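PDB 5B5Z: PtLCIB4 H88A mutant from Phaeodactylum tricornutum, which binds zinc and is a mutant of an LCIB-family beta-carbonic anhydrase, whose parent protein probably interconverts carbon dioxide and bicarbonate. Local coordinates for residues A[127-132]-A[136-141]; A[141-146]-A[207-212]. One frame throughout, in Å; residues are numbered along the deposited sequence.

Interaction 1 of 2, residues A[127-132]-A[136-141]; sequences VARRGR and GACCGS. With ZN (zinc ion), chain C.
The Arg129 guanidinium meets Ala137 O at its edge and in its plane: NH2 gives the carbonyl a weak hydrogen bond of 3.3 Å, bent to 157° at the hydrogen. Cys138 CB approaches the same group obliquely, 3.9 Å from Arg129 NH2. The stronger partner of NH2 is Asp61, with which it forms a salt bridge, while NE bonds to Gly135 O. These bonds probably fix the rotation of the guanidinium. An extended chain from CG to NE (chi2 -176°, chi3 -171°) carries it across to the loop at 136-138. Beside it, Val127 CG1 lies against Cys138 SG at 3.9 Å, a small apolar contact between buried residues. A water bridges the two segments, donating to Gly136 O at 2.7 Å and accepting from Val127 N at 3.2 Å and, weakly, from Arg129 NE. Cys139 follows Cys138 through a cis peptide bond and turns away from 127-132, its SG 2.3 Å from the zinc ion. It is also the N-cap of helix 140-154. With Cys59, His115 and a water, it completes the zinc site of two cysteines and one histidine characteristic of beta-carbonic anhydrases.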
loop_
_atom_site.group_PDB
_atom_site.type_symbol
_atom_site.label_atom_id
_atom_site.label_comp_id
_atom_site.label_asym_id
_atom_site.label_seq_id
_atom_site.Cartn_x
_atom_site.Cartn_y
_atom_site.Cartn_z
ATOM N N VAL A 127 -20.254 -1.758 -4.273
ATOM C CA VAL A 127 -19.996 -2.430 -5.539
ATOM C C VAL A 127 -19.818 -3.922 -5.276
ATOM O O VAL A 127 -19.362 -4.328 -4.207
ATOM C CB VAL A 127 -18.765 -1.833 -6.271
ATOM C CG1 VAL A 127 -17.469 -2.145 -5.518
ATOM C CG2 VAL A 127 -18.713 -2.320 -7.717
ATOM N N ALA A 128 -20.253 -4.735 -6.231
ATOM C CA ALA A 128 -20.171 -6.174 -6.080
ATOM C C ALA A 128 -18.720 -6.593 -5.959
ATOM O O ALA A 128 -17.848 -6.039 -6.632
ATOM C CB ALA A 128 -20.843 -6.881 -7.263
ATOM N N ARG A 129 -18.469 -7.553 -5.077
ATOM C CA ARG A 129 -17.131 -8.091 -4.870
ATOM C C ARG A 129 -17.073 -9.573 -5.233
ATOM O O ARG A 129 -18.039 -10.304 -5.026
ATOM C CB ARG A 129 -16.696 -7.881 -3.420
ATOM C CG ARG A 129 -16.466 -6.418 -3.063
ATOM C CD ARG A 129 -15.939 -6.267 -1.645
ATOM N NE ARG A 129 -15.918 -4.862 -1.235
ATOM C CZ ARG A 129 -14.852 -4.071 -1.326
ATOM N NH1 ARG A 129 -13.715 -4.550 -1.795
ATOM N NH2 ARG A 129 -14.924 -2.805 -0.940
ATOM N N ARG A 130 -15.935 -10.000 -5.772
ATOM C CA ARG A 130 -15.745 -11.372 -6.224
ATOM C C ARG A 130 -16.138 -12.385 -5.148
ATOM O O ARG A 130 -15.748 -12.261 -3.988
ATOM C CB ARG A 130 -14.288 -11.587 -6.657
ATOM C CG ARG A 130 -13.930 -13.033 -6.962
ATOM C CD ARG A 130 -12.508 -13.176 -7.491
ATOM N NE ARG A 130 -11.486 -12.674 -6.567
ATOM C CZ ARG A 130 -11.003 -13.361 -5.538
ATOM N NH1 ARG A 130 -11.462 -14.573 -5.278
ATOM N NH2 ARG A 130 -10.065 -12.834 -4.760
ATOM N N GLY A 131 -16.943 -13.369 -5.535
ATOM C CA GLY A 131 -17.314 -14.448 -4.636
ATOM C C GLY A 131 -18.242 -14.075 -3.497
ATOM O O GLY A 131 -18.461 -14.877 -2.588
ATOM N N ARG A 132 -18.803 -12.871 -3.543
ATOM C CA ARG A 132 -19.687 -12.413 -2.476
ATOM C C ARG A 132 -21.076 -12.067 -2.969
ATOM O O ARG A 132 -21.236 -11.448 -4.018
ATOM C CB ARG A 132 -19.098 -11.192 -1.783
ATOM C CG ARG A 132 -17.891 -11.506 -0.939
ATOM C CD ARG A 132 -17.648 -10.388 0.036
ATOM N NE ARG A 132 -17.273 -10.936 1.327
ATOM C CZ ARG A 132 -18.040 -10.903 2.407
ATOM N NH1 ARG A 132 -19.223 -10.314 2.367
ATOM N NH2 ARG A 132 -17.601 -11.437 3.533
ATOM N N GLY A 136 -20.927 -4.887 0.329
ATOM C CA GLY A 136 -20.578 -4.024 1.438
ATOM C C GLY A 136 -20.125 -2.664 0.942
ATOM O O GLY A 136 -20.157 -2.393 -0.259
ATOM N N ALA A 137 -19.699 -1.818 1.870
ATOM C CA ALA A 137 -19.375 -0.432 1.560
ATOM C C ALA A 137 -18.117 -0.292 0.713
ATOM O O ALA A 137 -17.183 -1.089 0.814
ATOM C CB ALA A 137 -19.227 0.361 2.840
ATOM N N CYS A 138 -18.101 0.746 -0.114
ATOM C CA CYS A 138 -16.946 1.089 -0.940
ATOM C C CYS A 138 -17.015 2.589 -1.211
ATOM O O CYS A 138 -17.858 3.024 -1.990
ATOM C CB CYS A 138 -16.976 0.290 -2.248
ATOM S SG CYS A 138 -15.554 0.492 -3.331
ATOM N N CYS A 139 -16.175 3.419 -0.596
ATOM C CA CYS A 139 -15.063 3.085 0.280
ATOM C C CYS A 139 -15.477 2.744 1.725
ATOM O O CYS A 139 -16.020 3.582 2.407
ATOM C CB CYS A 139 -14.129 4.295 0.258
ATOM S SG CYS A 139 -12.658 4.142 1.345
ATOM N N GLY A 140 -15.184 1.534 2.197
ATOM C CA GLY A 140 -15.541 1.137 3.551
ATOM C C GLY A 140 -15.030 2.062 4.644
ATOM O O GLY A 140 -15.767 2.457 5.558
ATOM N N SER A 141 -13.752 2.410 4.560
ATOM C CA SER A 141 -13.137 3.301 5.522
ATOM C C SER A 141 -13.812 4.668 5.564
ATOM O O SER A 141 -14.129 5.171 6.636
ATOM C CB SER A 141 -11.637 3.466 5.211
ATOM O OG SER A 141 -11.084 4.549 5.948
HETATM ZN ZN ZN C . -11.474 2.411 0.394
HETATM O O HOH W 1 -18.247 -2.859 -2.103
HETATM O O HOH W 2 -12.484 0.812 0.711
#

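Interaction 2 of 2, residues A[141-146]-A[207-212]; sequences SAVAAA and VTLPVS
Leu209 points CG directly opposite its own amide nitrogen (chi1 177°), and with chi2 at 58° it reaches out from helix 205-228 and sets its two methyls against different parts of helix 140-154. CD2 lies over the backbone between Ala142 and Val143, 3.6 Å from the carbonyl carbon C of Ala142, and also meets the CB of Ala142 at 3.8 Å. CD1 goes one turn further along and touches Ala146 CB at 3.8 Å. Val143 closes the flank: its CG2, the branch on the amide side of the residue and opposite the carbonyl carbon, comes within 3.8 Å of Leu209 CD2, and the two side chains cross at about a right angle. The contact is thus one branched side chain lodged against the i, i+1 and i+4 positions of a helix, where the small side chains of Ala142 and Ala146 let a leucine come down close to the main chain. The segment axes run nearly perpendicular, at 99°, and approach to 10.4 Å. The contact belongs to the helical layer beside the mixed beta-sheet, as Pro210 and Val211 rest on Ile244 of strand 238-247. Leu199 of helix 196-201 touches both Ala146 and Leu209, so a third helix borders the same apolar cluster. An alanine in place of Leu209 would probably open a gap between the two helices, leaving the methyls of Ala142 and Ala146 without their partner and Val143 CG2 without its flanking contact. The metal is close by, since the side chain of Ala142 is about 6 Å from the zinc ion.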
loop_
_atom_site.group_PDB
_atom_site.type_symbol
_atom_site.label_atom_id
_atom_site.label_comp_id
_atom_site.label_asym_id
_atom_site.label_seq_id
_atom_site.Cartn_x
_atom_site.Cartn_y
_atom_site.Cartn_z
ATOM N N SER A 141 -13.752 2.410 4.560
ATOM C CA SER A 141 -13.137 3.301 5.522
ATOM C C SER A 141 -13.812 4.668 5.564
ATOM O O SER A 141 -14.129 5.171 6.636
ATOM C CB SER A 141 -11.637 3.466 5.211
ATOM O OG SER A 141 -11.084 4.549 5.948
ATOM N N ALA A 142 -14.007 5.276 4.400
ATOM C CA ALA A 142 -14.616 6.602 4.352
ATOM C C ALA A 142 -16.062 6.568 4.869
ATOM O O ALA A 142 -16.498 7.481 5.568
ATOM C CB ALA A 142 -14.576 7.160 2.947
ATOM N N VAL A 143 -16.798 5.520 4.521
ATOM C CA VAL A 143 -18.203 5.430 4.923
ATOM C C VAL A 143 -18.322 5.301 6.439
ATOM O O VAL A 143 -19.154 5.979 7.057
ATOM C CB VAL A 143 -18.917 4.251 4.226
ATOM C CG1 VAL A 143 -20.266 3.968 4.885
ATOM C CG2 VAL A 143 -19.113 4.554 2.739
ATOM N N ALA A 144 -17.474 4.467 7.041
ATOM C CA ALA A 144 -17.441 4.329 8.494
ATOM C C ALA A 144 -17.068 5.648 9.177
ATOM O O ALA A 144 -17.669 6.035 10.191
ATOM C CB ALA A 144 -16.453 3.223 8.898
ATOM N N ALA A 145 -16.071 6.337 8.627
ATOM C CA ALA A 145 -15.653 7.617 9.181
ATOM C C ALA A 145 -16.770 8.640 9.047
ATOM O O ALA A 145 -17.030 9.397 9.974
ATOM C CB ALA A 145 -14.397 8.126 8.499
ATOM N N ALA A 146 -17.420 8.655 7.891
ATOM C CA ALA A 146 -18.517 9.597 7.651
ATOM C C ALA A 146 -19.636 9.411 8.675
ATOM O O ALA A 146 -20.161 10.388 9.229
ATOM C CB ALA A 146 -19.061 9.426 6.242
ATOM N N VAL A 207 -22.570 9.906 -2.709
ATOM C CA VAL A 207 -21.984 10.507 -3.903
ATOM C C VAL A 207 -21.192 11.753 -3.512
ATOM O O VAL A 207 -20.275 12.155 -4.212
ATOM C CB VAL A 207 -23.069 10.833 -4.976
ATOM C CG1 VAL A 207 -23.874 12.086 -4.613
ATOM C CG2 VAL A 207 -22.440 10.984 -6.353
ATOM N N THR A 208 -21.526 12.345 -2.370
ATOM C CA THR A 208 -20.810 13.511 -1.882
ATOM C C THR A 208 -19.516 13.121 -1.153
ATOM O O THR A 208 -18.499 13.815 -1.255
ATOM C CB THR A 208 -21.722 14.340 -0.950
ATOM O OG1 THR A 208 -22.822 14.812 -1.732
ATOM C CG2 THR A 208 -20.971 15.522 -0.358
ATOM N N LEU A 209 -19.567 12.003 -0.427
ATOM C CA LEU A 209 -18.442 11.566 0.403
ATOM C C LEU A 209 -17.094 11.474 -0.340
ATOM O O LEU A 209 -16.122 12.018 0.165
ATOM C CB LEU A 209 -18.775 10.223 1.069
ATOM C CG LEU A 209 -17.673 9.581 1.921
ATOM C CD1 LEU A 209 -17.199 10.463 3.058
ATOM C CD2 LEU A 209 -18.187 8.239 2.432
ATOM N N PRO A 210 -17.030 10.808 -1.522
ATOM C CA PRO A 210 -15.710 10.769 -2.193
ATOM C C PRO A 210 -15.175 12.137 -2.593
ATOM O O PRO A 210 -13.955 12.324 -2.709
ATOM C CB PRO A 210 -15.967 9.917 -3.441
ATOM C CG PRO A 210 -17.489 9.962 -3.630
ATOM C CD PRO A 210 -18.016 9.968 -2.229
ATOM N N VAL A 211 -16.062 13.105 -2.795
ATOM C CA VAL A 211 -15.590 14.434 -3.128
ATOM C C VAL A 211 -14.977 15.100 -1.902
ATOM O O VAL A 211 -13.916 15.711 -1.990
ATOM C CB VAL A 211 -16.719 15.304 -3.704
ATOM C CG1 VAL A 211 -16.206 16.699 -3.978
ATOM C CG2 VAL A 211 -17.245 14.689 -4.974
ATOM N N SER A 212 -15.626 14.961 -0.745
ATOM C CA SER A 212 -15.066 15.466 0.504
ATOM C C SER A 212 -13.735 14.793 0.845
ATOM O O SER A 212 -12.799 15.437 1.288
ATOM C CB SER A 212 -16.056 15.260 1.658
ATOM O OG SER A 212 -17.271 15.944 1.400
#

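Overall arrangement
After strand 107-117, which carries the zinc ligand His115 near its end, the chain enters the loop of interaction 1. There 127-132 and 136-141 close a short excursion, with three residues between them, at the entry to helix 140-154, whose first residues belong to the second segment. Interaction 2 opens on this helix, sharing Ser141 with interaction 1, and closes a far longer loop through helices 183-192 and 196-201 to 207-212 on helix 205-228. The two contacts therefore follow in series, neither nesting nor crossing, with centres about 14 Å apart; Ala137 CB packs on Val143 CB at 4.1 Å. Together they connect the zinc-site loop, which also reaches the second subunit, to the helices beside the sheet.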